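Long-range contacts in DNA polymerase II large subunit (Pyrococcus horikoshii, PDB 7OEC), which is an intein that probably excises itself from the polymerase precursor by protein splicing, joining the flanking protein segments: residues A[7-12]-A[159-164]; A[23-28]-A[147-152]; A[117-122]-A[132-137]; A[80-85]-A[109-114]. The protein carries 2 engineered substitutions. One frame throughout, in Å; residues are numbered along the deposited sequence.

Contact 1 of 4, residues A[7-12]-A[159-164]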
# COMPACT_ATOMS: atom_id res chain seq x y z
N GLY A 7 -6.22 -8.23 2.11
CA GLY A 7 -5.30 -8.74 3.10
C GLY A 7 -4.09 -9.45 2.54
O GLY A 7 -3.08 -9.54 3.24
N ASP A 8 -4.16 -9.97 1.32
CA ASP A 8 -3.00 -10.64 0.74
C ASP A 8 -1.99 -9.68 0.12
O ASP A 8 -0.95 -10.12 -0.37
CB ASP A 8 -3.43 -11.73 -0.26
CG ASP A 8 -4.12 -11.20 -1.50
OD1 ASP A 8 -4.27 -9.98 -1.64
OD2 ASP A 8 -4.52 -12.04 -2.37
N THR A 9 -2.24 -8.38 0.18
CA THR A 9 -1.27 -7.41 -0.27
C THR A 9 -0.03 -7.49 0.61
O THR A 9 -0.14 -7.56 1.84
CB THR A 9 -1.87 -6.01 -0.11
OG1 THR A 9 -3.07 -5.88 -0.87
CG2 THR A 9 -0.92 -4.92 -0.55
N ARG A 10 1.14 -7.46 -0.01
CA ARG A 10 2.38 -7.51 0.73
C ARG A 10 2.87 -6.10 0.96
O ARG A 10 2.70 -5.22 0.11
CB ARG A 10 3.44 -8.33 0.01
CG ARG A 10 3.22 -9.84 0.10
CD ARG A 10 2.16 -10.32 -0.85
NE ARG A 10 2.49 -10.10 -2.26
CZ ARG A 10 1.58 -9.88 -3.23
NH1 ARG A 10 0.26 -9.84 -2.94
NH2 ARG A 10 2.01 -9.67 -4.48
N ILE A 11 3.49 -5.89 2.11
CA ILE A 11 4.05 -4.59 2.45
C ILE A 11 5.47 -4.72 2.99
O ILE A 11 5.79 -5.66 3.74
CB ILE A 11 3.13 -3.85 3.43
CG1 ILE A 11 3.60 -2.42 3.63
CG2 ILE A 11 3.00 -4.64 4.66
CD1 ILE A 11 2.53 -1.55 4.27
N LEU A 12 6.34 -3.79 2.58
CA LEU A 12 7.74 -3.79 3.00
C LEU A 12 7.89 -3.11 4.35
O LEU A 12 7.51 -1.94 4.54
CB LEU A 12 8.57 -3.05 1.96
CG LEU A 12 10.08 -3.08 2.14
CD1 LEU A 12 10.62 -4.51 2.08
CD2 LEU A 12 10.76 -2.17 1.11
N VAL A 159 3.57 3.81 1.21
CA VAL A 159 3.99 2.45 1.52
C VAL A 159 4.53 1.85 0.23
O VAL A 159 4.32 2.37 -0.88
CB VAL A 159 2.84 1.59 2.09
CG1 VAL A 159 2.37 2.10 3.45
CG2 VAL A 159 1.64 1.57 1.16
N ILE A 160 5.23 0.74 0.39
CA ILE A 160 5.86 0.02 -0.72
C ILE A 160 5.28 -1.39 -0.71
O ILE A 160 5.50 -2.15 0.23
CB ILE A 160 7.39 0.05 -0.60
CG1 ILE A 160 7.83 1.53 -0.62
CG2 ILE A 160 8.00 -0.74 -1.75
CD1 ILE A 160 9.25 1.74 -0.39
N ILE A 161 4.50 -1.72 -1.74
CA ILE A 161 3.66 -2.91 -1.68
C ILE A 161 3.96 -3.88 -2.81
O ILE A 161 4.49 -3.53 -3.86
CB ILE A 161 2.16 -2.58 -1.65
CG1 ILE A 161 1.72 -1.89 -2.92
CG2 ILE A 161 1.82 -1.82 -0.35
CD1 ILE A 161 0.19 -1.83 -3.05
N ASN A 162 3.62 -5.14 -2.58
CA ASN A 162 3.75 -6.19 -3.57
C ASN A 162 5.16 -6.12 -4.16
O ASN A 162 6.12 -6.16 -3.39
CB ASN A 162 2.61 -6.12 -4.56
CG ASN A 162 1.28 -6.41 -3.90
OD1 ASN A 162 1.24 -6.86 -2.76
ND2 ASN A 162 0.20 -6.15 -4.61
N GLU A 163 5.30 -6.10 -5.49
CA GLU A 163 6.61 -6.08 -6.13
C GLU A 163 7.16 -4.65 -6.13
O GLU A 163 7.35 -4.02 -7.18
CB GLU A 163 6.52 -6.64 -7.54
CG GLU A 163 5.91 -8.05 -7.55
CD GLU A 163 4.40 -8.10 -7.88
OE1 GLU A 163 3.70 -7.08 -7.73
OE2 GLU A 163 3.92 -9.20 -8.32
N ASN A 164 7.41 -4.15 -4.92
CA ASN A 164 8.18 -2.93 -4.71
C ASN A 164 7.49 -1.68 -5.29
O ASN A 164 8.15 -0.71 -5.68
CB ASN A 164 9.62 -3.08 -5.24
CG ASN A 164 10.41 -4.17 -4.55
OD1 ASN A 164 9.92 -4.98 -3.80
ND2 ASN A 164 11.67 -4.16 -4.82
O HOH W 1 -2.68 -5.96 -3.75
O HOH W 2 1.10 -8.81 -6.83
O HOH W 3 5.96 -0.19 2.96

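Contact 2 of 4, residues A[23-28]-A[147-152]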
# COMPACT_ATOMS: atom_id res chain seq x y z
N THR A 23 2.25 -9.88 4.61
CA THR A 23 0.96 -9.47 4.07
C THR A 23 0.29 -8.51 5.06
O THR A 23 0.64 -8.45 6.24
CB THR A 23 0.02 -10.64 3.86
OG1 THR A 23 -0.26 -11.24 5.11
CG2 THR A 23 0.60 -11.67 2.87
N LEU A 24 -0.69 -7.77 4.57
CA LEU A 24 -1.41 -6.87 5.46
C LEU A 24 -2.16 -7.65 6.53
O LEU A 24 -2.28 -7.19 7.67
CB LEU A 24 -2.37 -6.00 4.67
CG LEU A 24 -1.78 -4.78 4.03
CD1 LEU A 24 -2.78 -4.11 3.23
CD2 LEU A 24 -1.35 -3.86 5.10
N LYS A 25 -2.72 -8.80 6.18
CA LYS A 25 -3.33 -9.64 7.21
C LYS A 25 -2.31 -10.06 8.29
O LYS A 25 -2.60 -10.01 9.50
CB LYS A 25 -4.02 -10.83 6.56
CG LYS A 25 -4.78 -11.69 7.58
CD LYS A 25 -5.58 -12.78 6.88
CE LYS A 25 -5.83 -13.93 7.85
NZ LYS A 25 -6.19 -15.24 7.14
N GLU A 26 -1.10 -10.48 7.88
CA GLU A 26 -0.05 -10.82 8.84
C GLU A 26 0.36 -9.60 9.65
O GLU A 26 0.59 -9.69 10.87
CB GLU A 26 1.20 -11.37 8.12
CG GLU A 26 1.00 -12.70 7.49
CD GLU A 26 2.24 -13.15 6.68
OE1 GLU A 26 2.95 -12.33 5.99
OE2 GLU A 26 2.49 -14.37 6.74
N LEU A 27 0.44 -8.45 8.99
CA LEU A 27 0.77 -7.22 9.71
C LEU A 27 -0.26 -6.94 10.80
O LEU A 27 0.10 -6.62 11.94
CB LEU A 27 0.88 -6.05 8.73
CG LEU A 27 1.26 -4.69 9.33
CD1 LEU A 27 2.66 -4.80 9.87
CD2 LEU A 27 1.14 -3.60 8.32
N TYR A 28 -1.54 -7.06 10.47
CA TYR A 28 -2.59 -6.86 11.45
C TYR A 28 -2.39 -7.78 12.65
O TYR A 28 -2.57 -7.36 13.80
CB TYR A 28 -3.95 -7.08 10.75
CG TYR A 28 -5.12 -6.81 11.65
CD1 TYR A 28 -5.52 -5.52 11.91
CD2 TYR A 28 -5.79 -7.84 12.23
CE1 TYR A 28 -6.53 -5.28 12.74
CE2 TYR A 28 -6.83 -7.63 13.06
CZ TYR A 28 -7.19 -6.33 13.32
OH TYR A 28 -8.22 -6.03 14.19
N PHE A 147 -13.21 -9.10 4.66
CA PHE A 147 -12.52 -7.99 5.30
C PHE A 147 -11.41 -7.47 4.42
O PHE A 147 -10.81 -8.20 3.63
CB PHE A 147 -11.92 -8.42 6.62
CG PHE A 147 -12.94 -8.80 7.62
CD1 PHE A 147 -13.62 -7.81 8.32
CD2 PHE A 147 -13.33 -10.11 7.81
CE1 PHE A 147 -14.65 -8.15 9.17
CE2 PHE A 147 -14.36 -10.41 8.70
CZ PHE A 147 -15.01 -9.45 9.35
N VAL A 148 -11.12 -6.18 4.58
CA VAL A 148 -10.01 -5.50 3.94
C VAL A 148 -9.22 -4.80 5.04
O VAL A 148 -9.68 -4.67 6.18
CB VAL A 148 -10.49 -4.52 2.85
CG1 VAL A 148 -10.99 -5.30 1.68
CG2 VAL A 148 -11.53 -3.56 3.38
N PHE A 149 -8.00 -4.37 4.70
CA PHE A 149 -7.02 -3.95 5.69
C PHE A 149 -6.35 -2.65 5.32
O PHE A 149 -6.19 -2.33 4.14
CB PHE A 149 -5.93 -5.01 5.86
CG PHE A 149 -6.47 -6.31 6.42
CD1 PHE A 149 -7.07 -7.23 5.60
CD2 PHE A 149 -6.37 -6.59 7.78
CE1 PHE A 149 -7.51 -8.39 6.09
CE2 PHE A 149 -6.81 -7.77 8.29
CZ PHE A 149 -7.42 -8.66 7.46
N SER A 150 -5.93 -1.90 6.32
CA SER A 150 -5.19 -0.68 6.06
C SER A 150 -4.23 -0.44 7.21
O SER A 150 -4.16 -1.22 8.16
CB SER A 150 -6.10 0.54 5.86
OG SER A 150 -5.41 1.63 5.24
N LEU A 151 -3.52 0.68 7.12
CA LEU A 151 -2.62 1.08 8.18
C LEU A 151 -2.43 2.57 8.10
O LEU A 151 -2.68 3.19 7.07
CB LEU A 151 -1.23 0.44 8.10
CG LEU A 151 -0.33 0.84 6.95
CD1 LEU A 151 1.05 0.39 7.21
CD2 LEU A 151 -0.83 0.36 5.61
N ASN A 152 -1.99 3.15 9.19
CA ASN A 152 -1.58 4.54 9.21
C ASN A 152 -0.11 4.59 9.56
O ASN A 152 0.31 4.12 10.62
CB ASN A 152 -2.33 5.40 10.23
CG ASN A 152 -1.90 6.91 10.16
OD1 ASN A 152 -1.65 7.48 9.07
ND2 ASN A 152 -1.83 7.55 11.31

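Contact 3 of 4, residues A[117-122]-A[132-137]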
# COMPACT_ATOMS: atom_id res chain seq x y z
N GLY A 117 -1.65 3.36 -19.12
CA GLY A 117 -0.57 4.20 -19.56
C GLY A 117 -0.05 5.14 -18.52
O GLY A 117 1.00 5.75 -18.73
N ASN A 118 -0.78 5.32 -17.41
CA ASN A 118 -0.23 6.10 -16.31
C ASN A 118 1.01 5.37 -15.77
O ASN A 118 1.11 4.14 -15.84
CB ASN A 118 -1.23 6.27 -15.15
CG ASN A 118 -2.38 7.22 -15.46
OD1 ASN A 118 -3.29 7.34 -14.63
ND2 ASN A 118 -2.37 7.89 -16.61
N ILE A 119 1.95 6.13 -15.20
CA ILE A 119 3.20 5.57 -14.70
C ILE A 119 3.13 5.34 -13.19
O ILE A 119 2.79 6.25 -12.43
CB ILE A 119 4.39 6.49 -15.04
CG1 ILE A 119 4.51 6.64 -16.55
CG2 ILE A 119 5.70 6.00 -14.39
CD1 ILE A 119 4.84 5.39 -17.31
N ILE A 120 3.56 4.15 -12.76
CA ILE A 120 3.74 3.78 -11.36
C ILE A 120 5.24 3.66 -11.10
O ILE A 120 5.99 3.24 -11.99
CB ILE A 120 3.04 2.43 -11.09
CG1 ILE A 120 1.55 2.50 -11.37
CG2 ILE A 120 3.33 1.91 -9.71
CD1 ILE A 120 0.79 3.35 -10.42
N ILE A 121 5.68 4.03 -9.90
CA ILE A 121 7.08 3.94 -9.52
C ILE A 121 7.28 2.66 -8.73
O ILE A 121 6.55 2.39 -7.77
CB ILE A 121 7.52 5.19 -8.72
CG1 ILE A 121 7.35 6.45 -9.57
CG2 ILE A 121 8.91 5.03 -8.15
CD1 ILE A 121 8.07 6.42 -10.87
N ILE A 122 8.31 1.91 -9.08
CA ILE A 122 8.78 0.80 -8.27
C ILE A 122 10.20 1.10 -7.80
O ILE A 122 10.94 1.86 -8.43
CB ILE A 122 8.69 -0.49 -9.09
CG1 ILE A 122 9.56 -0.38 -10.30
CG2 ILE A 122 7.16 -0.83 -9.49
CD1 ILE A 122 9.70 -1.71 -11.00
N LYS A 132 10.28 3.40 -13.48
CA LYS A 132 8.95 3.66 -14.01
C LYS A 132 8.37 2.46 -14.76
O LYS A 132 9.02 1.91 -15.66
CB LYS A 132 9.04 4.80 -15.02
CG LYS A 132 9.51 6.12 -14.46
CD LYS A 132 9.55 7.20 -15.57
CE LYS A 132 10.03 8.54 -15.00
NZ LYS A 132 10.13 9.65 -15.98
N VAL A 133 7.13 2.11 -14.43
CA VAL A 133 6.40 1.07 -15.16
C VAL A 133 5.01 1.59 -15.49
O VAL A 133 4.34 2.20 -14.66
CB VAL A 133 6.30 -0.29 -14.42
CG1 VAL A 133 7.68 -0.92 -14.26
CG2 VAL A 133 5.59 -0.16 -13.10
N ALA A 134 4.55 1.31 -16.70
CA ALA A 134 3.22 1.76 -17.09
C ALA A 134 2.11 0.81 -16.62
O ALA A 134 2.29 -0.41 -16.53
CB ALA A 134 3.17 1.89 -18.61
N VAL A 135 0.94 1.38 -16.31
CA VAL A 135 -0.27 0.59 -16.11
C VAL A 135 -0.68 0.02 -17.46
O VAL A 135 -0.92 0.77 -18.42
CB VAL A 135 -1.41 1.43 -15.51
CG1 VAL A 135 -2.67 0.60 -15.37
CG2 VAL A 135 -1.02 1.98 -14.14
N LYS A 136 -0.80 -1.31 -17.52
CA LYS A 136 -1.11 -2.01 -18.76
C LYS A 136 -2.58 -2.42 -18.83
O LYS A 136 -3.20 -2.35 -19.90
CB LYS A 136 -0.19 -3.23 -18.93
CG LYS A 136 -0.41 -4.01 -20.25
CD LYS A 136 0.57 -5.19 -20.42
CE LYS A 136 0.40 -6.23 -19.29
NZ LYS A 136 -1.03 -6.75 -19.06
N LYS A 137 -3.15 -2.75 -17.68
CA LYS A 137 -4.54 -3.20 -17.66
C LYS A 137 -5.15 -2.87 -16.32
O LYS A 137 -4.48 -2.96 -15.29
CB LYS A 137 -4.65 -4.71 -17.88
CG LYS A 137 -6.08 -5.13 -18.13
CD LYS A 137 -6.18 -6.63 -18.39
CE LYS A 137 -7.63 -7.07 -18.70
NZ LYS A 137 -8.02 -6.87 -20.16

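Contact 4 of 4, residues A[80-85]-A[109-114]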
# COMPACT_ATOMS: atom_id res chain seq x y z
N ILE A 80 -10.19 -2.46 -7.38
CA ILE A 80 -9.57 -2.25 -8.67
C ILE A 80 -8.20 -2.91 -8.65
O ILE A 80 -7.43 -2.73 -7.70
CB ILE A 80 -9.48 -0.74 -8.99
CG1 ILE A 80 -10.91 -0.15 -9.02
CG2 ILE A 80 -8.79 -0.51 -10.32
CD1 ILE A 80 -10.90 1.28 -9.28
N ARG A 81 -7.91 -3.67 -9.69
CA ARG A 81 -6.62 -4.30 -9.87
C ARG A 81 -5.89 -3.62 -11.01
O ARG A 81 -6.44 -3.45 -12.11
CB ARG A 81 -6.80 -5.79 -10.17
CG ARG A 81 -5.49 -6.54 -10.39
CD ARG A 81 -5.82 -7.98 -10.69
NE ARG A 81 -4.67 -8.72 -11.17
CZ ARG A 81 -3.74 -9.26 -10.39
NH1 ARG A 81 -3.80 -9.12 -9.06
NH2 ARG A 81 -2.78 -9.97 -10.99
N PHE A 82 -4.66 -3.24 -10.75
CA PHE A 82 -3.76 -2.65 -11.72
C PHE A 82 -2.70 -3.67 -12.07
O PHE A 82 -2.00 -4.17 -11.19
CB PHE A 82 -3.10 -1.43 -11.10
CG PHE A 82 -4.08 -0.40 -10.67
CD1 PHE A 82 -4.67 0.42 -11.61
CD2 PHE A 82 -4.44 -0.29 -9.36
CE1 PHE A 82 -5.60 1.34 -11.26
CE2 PHE A 82 -5.34 0.70 -8.95
CZ PHE A 82 -5.93 1.52 -9.91
N GLU A 83 -2.59 -3.97 -13.36
CA GLU A 83 -1.55 -4.83 -13.88
C GLU A 83 -0.58 -3.92 -14.57
O GLU A 83 -0.99 -3.13 -15.44
CB GLU A 83 -2.13 -5.84 -14.87
CG GLU A 83 -3.24 -6.63 -14.14
CD GLU A 83 -3.94 -7.68 -14.97
OE1 GLU A 83 -3.58 -7.78 -16.17
OE2 GLU A 83 -4.81 -8.41 -14.42
N LEU A 84 0.68 -4.08 -14.25
CA LEU A 84 1.74 -3.21 -14.69
C LEU A 84 2.63 -3.87 -15.73
O LEU A 84 2.77 -5.10 -15.83
CB LEU A 84 2.57 -2.79 -13.49
CG LEU A 84 1.74 -2.24 -12.29
CD1 LEU A 84 2.65 -1.71 -11.19
CD2 LEU A 84 0.80 -1.14 -12.72
N GLU A 85 3.27 -2.99 -16.50
CA GLU A 85 4.36 -3.40 -17.36
C GLU A 85 5.36 -4.15 -16.49
O GLU A 85 5.66 -3.77 -15.36
CB GLU A 85 4.97 -2.12 -17.96
CG GLU A 85 6.09 -2.29 -18.88
CD GLU A 85 6.73 -0.95 -19.29
OE1 GLU A 85 6.41 0.17 -18.74
OE2 GLU A 85 7.57 -1.02 -20.22
N LYS A 109 -4.31 10.28 -7.25
CA LYS A 109 -5.59 10.08 -7.91
C LYS A 109 -6.39 9.03 -7.16
O LYS A 109 -5.81 8.08 -6.64
CB LYS A 109 -5.38 9.42 -9.30
CG LYS A 109 -4.69 10.26 -10.31
CD LYS A 109 -4.67 9.64 -11.71
CE LYS A 109 -4.00 10.59 -12.69
NZ LYS A 109 -4.24 10.15 -14.07
N ARG A 110 -7.71 9.13 -7.15
CA ARG A 110 -8.49 7.99 -6.68
C ARG A 110 -8.30 6.83 -7.65
O ARG A 110 -8.11 7.04 -8.85
CB ARG A 110 -9.97 8.35 -6.57
CG ARG A 110 -10.23 9.35 -5.46
CD ARG A 110 -11.63 9.92 -5.48
NE ARG A 110 -11.84 10.79 -6.63
CZ ARG A 110 -12.95 11.50 -6.87
NH1 ARG A 110 -13.98 11.44 -6.02
NH2 ARG A 110 -13.02 12.26 -7.96
N ALA A 111 -8.36 5.61 -7.13
CA ALA A 111 -8.04 4.45 -7.95
C ALA A 111 -8.88 4.41 -9.21
O ALA A 111 -8.36 4.07 -10.28
CB ALA A 111 -8.23 3.18 -7.14
N PHE A 112 -10.16 4.78 -9.14
CA PHE A 112 -11.02 4.68 -10.32
C PHE A 112 -10.69 5.71 -11.39
O PHE A 112 -11.19 5.58 -12.52
CB PHE A 112 -12.52 4.76 -9.97
CG PHE A 112 -13.00 6.13 -9.55
CD1 PHE A 112 -13.41 7.07 -10.48
CD2 PHE A 112 -13.02 6.48 -8.22
CE1 PHE A 112 -13.83 8.34 -10.08
CE2 PHE A 112 -13.40 7.74 -7.82
CZ PHE A 112 -13.81 8.67 -8.75
N GLU A 113 -9.86 6.70 -11.08
CA GLU A 113 -9.44 7.69 -12.04
C GLU A 113 -8.11 7.35 -12.72
O GLU A 113 -7.72 8.06 -13.66
CB GLU A 113 -9.22 9.03 -11.33
CG GLU A 113 -10.42 9.65 -10.68
CD GLU A 113 -10.05 10.89 -9.73
OE1 GLU A 113 -8.96 10.99 -9.03
OE2 GLU A 113 -10.91 11.79 -9.69
N VAL A 114 -7.40 6.33 -12.24
CA VAL A 114 -6.17 5.91 -12.89
C VAL A 114 -6.51 5.37 -14.27
O VAL A 114 -7.57 4.74 -14.46
CB VAL A 114 -5.46 4.86 -12.01
CG1 VAL A 114 -4.18 4.32 -12.69
CG2 VAL A 114 -5.05 5.46 -10.66

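Contact 1 of 4, residues A[7-12]-A[159-164]
Arg10 lays its guanidinium over the side-chain amide of Asn162, the two planes stacked 12° apart, where two strands of the Hint (Hedgehog/intein) fold meet near the middle of the molecule. Asn162 OD1 stands over the centre of the guanidinium, 3.1 Å from Arg10 CZ. Asn162 OD1 also accepts from Arg10 N at 2.8 Å, nearly along the C=O axis, so one residue meets it with both backbone and side chain. Bends at chi2 (78°) and chi3 (63°) curl the arginine chain back, and Arg10 NH1 donates to Asp8 O at 2.9 Å within the guanidinium plane. An alanine in place of Arg10 would probably leave the Asn162 amide without its stacked cover and Asp8 O without this donor, although the backbone bond to OD1 could remain. The other end of the amide, ND2, donates to Ser89 O and to a water that also bonds Thr9 OG1; the threonine hydroxyl is further tied to Pro6 O. Bonds from Asn162 N to Arg10 O (2.8 Å) and from Leu12 N to Ile160 O (3.0 Å) flank the single bridge of Ile11 with Ile161. Ile11 keeps CG1 anti to its backbone N, and CD1, beyond it, lies 3.7 Å from Val159 CG1. At the far end a water accepts a hydrogen bond from Ile160 N at 2.8 Å and lies close to Leu12 O.

Contact 2 of 4, residues A[23-28]-A[147-152]
Phe149 pushes its ring against helix 24-29, meeting Lys25 over one face and Tyr28 at an edge. Lys25 CA stands over the ring, offset toward the rim and 4.2 Å from the centroid of Phe149, a CH-pi contact made by backbone carbon. The lysine chain leaves fully extended, with CG anti to the backbone N; Lys25 CG passes 4.0 Å from Phe149 CZ before the chain leads off. The Tyr28 ring takes the edge of Phe149 in an offset edge-to-face pair, the planes at 65° and the centroids 5.7 Å apart. Phe149 CE2 comes 3.8 Å from Tyr28 CB. The short helix belongs to the Hint fold and packs on strand 147-153 without any hydrogen bond between the two segments; the axes of 24-28 and 147-152 lie 66° apart. An alanine at Phe149 would probably open a gap beneath the helix, leaving the Lys25 backbone uncovered on this side and Tyr28 without its aromatic mate. Further along the strand, Leu151 holds CG between the backbone N and the carbonyl carbon (chi1 68°), and Leu151 CD1 lies 4.1 Å from Leu27 CD2, the two side chains crossing at about a right angle. Leu24 fills in between, its CB 3.9 Å from Phe149 CB. At the helix start Thr23 and Glu26 form a capping box: Glu26 N donates to Thr23 OG1 at 3.0 Å and Thr23 N to Glu26 OE1 at 2.9 Å. Tyr28 OH is held by Glu34.

Contact 3 of 4, residues A[117-122]-A[132-137]
Ile120 and Val133 form the hydrogen-bonded pair at the middle of this antiparallel beta hairpin. Ile120 N reaches Val133 O at 2.8 Å, and Val133 N returns a bond to Ile120 O at 2.9 Å. Non-hydrogen-bonded pairs lie before and after it, Ile119 with Ala134 and Ile121 with Lys132. On their face the aliphatic part of Lys132 is used: its CB lies 3.6 Å from Ile119 CG2, and its CG meets Ile121 CD1, the two chains lying alongside one another in the same direction. Ile119 bends at chi2 (-65°), which brings its CD1 to 4.1 Å from Ala134 CB. Beside Ile120 and Val133 the contacts are aliphatic: Ile120 CG1 packs against Val135 CG2 at 3.8 Å, and Ile122 CD1 crosses to Val133 CG1 at 3.9 Å. Next out, where strand 119-123 begins, Val135 N donates to Asn118 O, and Gly117 N bonds Val135 O at 2.8 Å. Gly117 has backbone angles at which a CB would clash with the carbonyl oxygen of the residue before. Asn118 OD1 accepts from Arg115 N and Lys109 NZ, which probably helps to hold the turn into the strand, while Leu84 covers Ile120, Val133 and Val135. The backbone therefore supplies every hydrogen bond between the segments, leaving branched carbon chains to pack around the buried pair and exposed Lys132 to end its aliphatic run in solvent.

Contact 4 of 4, residues A[80-85]-A[109-114]
Ile80 starts the contact by sending CD1 onto the short 3-10 segment 111-113. CG1 is anti to the carbonyl carbon and chi2 is extended (179°), which carries Ile80 CD1 to 3.6 Å from Phe112 CA and 3.9 Å from Ala111 CB. The contact with Phe112 is made at its CA and CB; the ring itself turns away and puts CZ over the centre of the Arg110 guanidinium. Phe82, two residues on, inserts its ring: Ala111 O lies at the ring edge, in plane, 3.5 Å from Phe82 CZ, while Phe82 CE1 touches Val114 CG1 at 3.6 Å. Ile80 CG2 lies over one face of this ring, offset toward the rim. Ala111 O also accepts from Val114 N, a bond that helps shape the turn against which the ring packs. No hydrogen bond links the two segments. The contact thus joins an inner strand of the four-stranded sheet, 79-84, flanked by 89-93 and 130-141, to the turn following strand 105-110, with Val98 of strand 97-102 against Phe82, Ala111 and Val114.

How the contacts relate
Contacts 1, 2 and 4 are buried, whereas contact 3 is only partly so and borders solvent. Contact 1 is the nearest to the middle of the chain and mixes backbone bonds, waters and a stacked arginine; contact 2, beside it, is aromatic and aliphatic packing alone, and the two join directly where Thr9 O meets Leu24 N and Gly7 packs on Phe149. Contacts 3 and 4 share the four-stranded sheet, strands 79-84 and 130-141 lying side by side: contact 3 is a strand pairing, contact 4 side-chain packing on a turn. Contacts 2 and 3 lie across the chain's centre, about 24 Å apart between centres. Asn164 and Ile122 bring contacts 1 and 3 together.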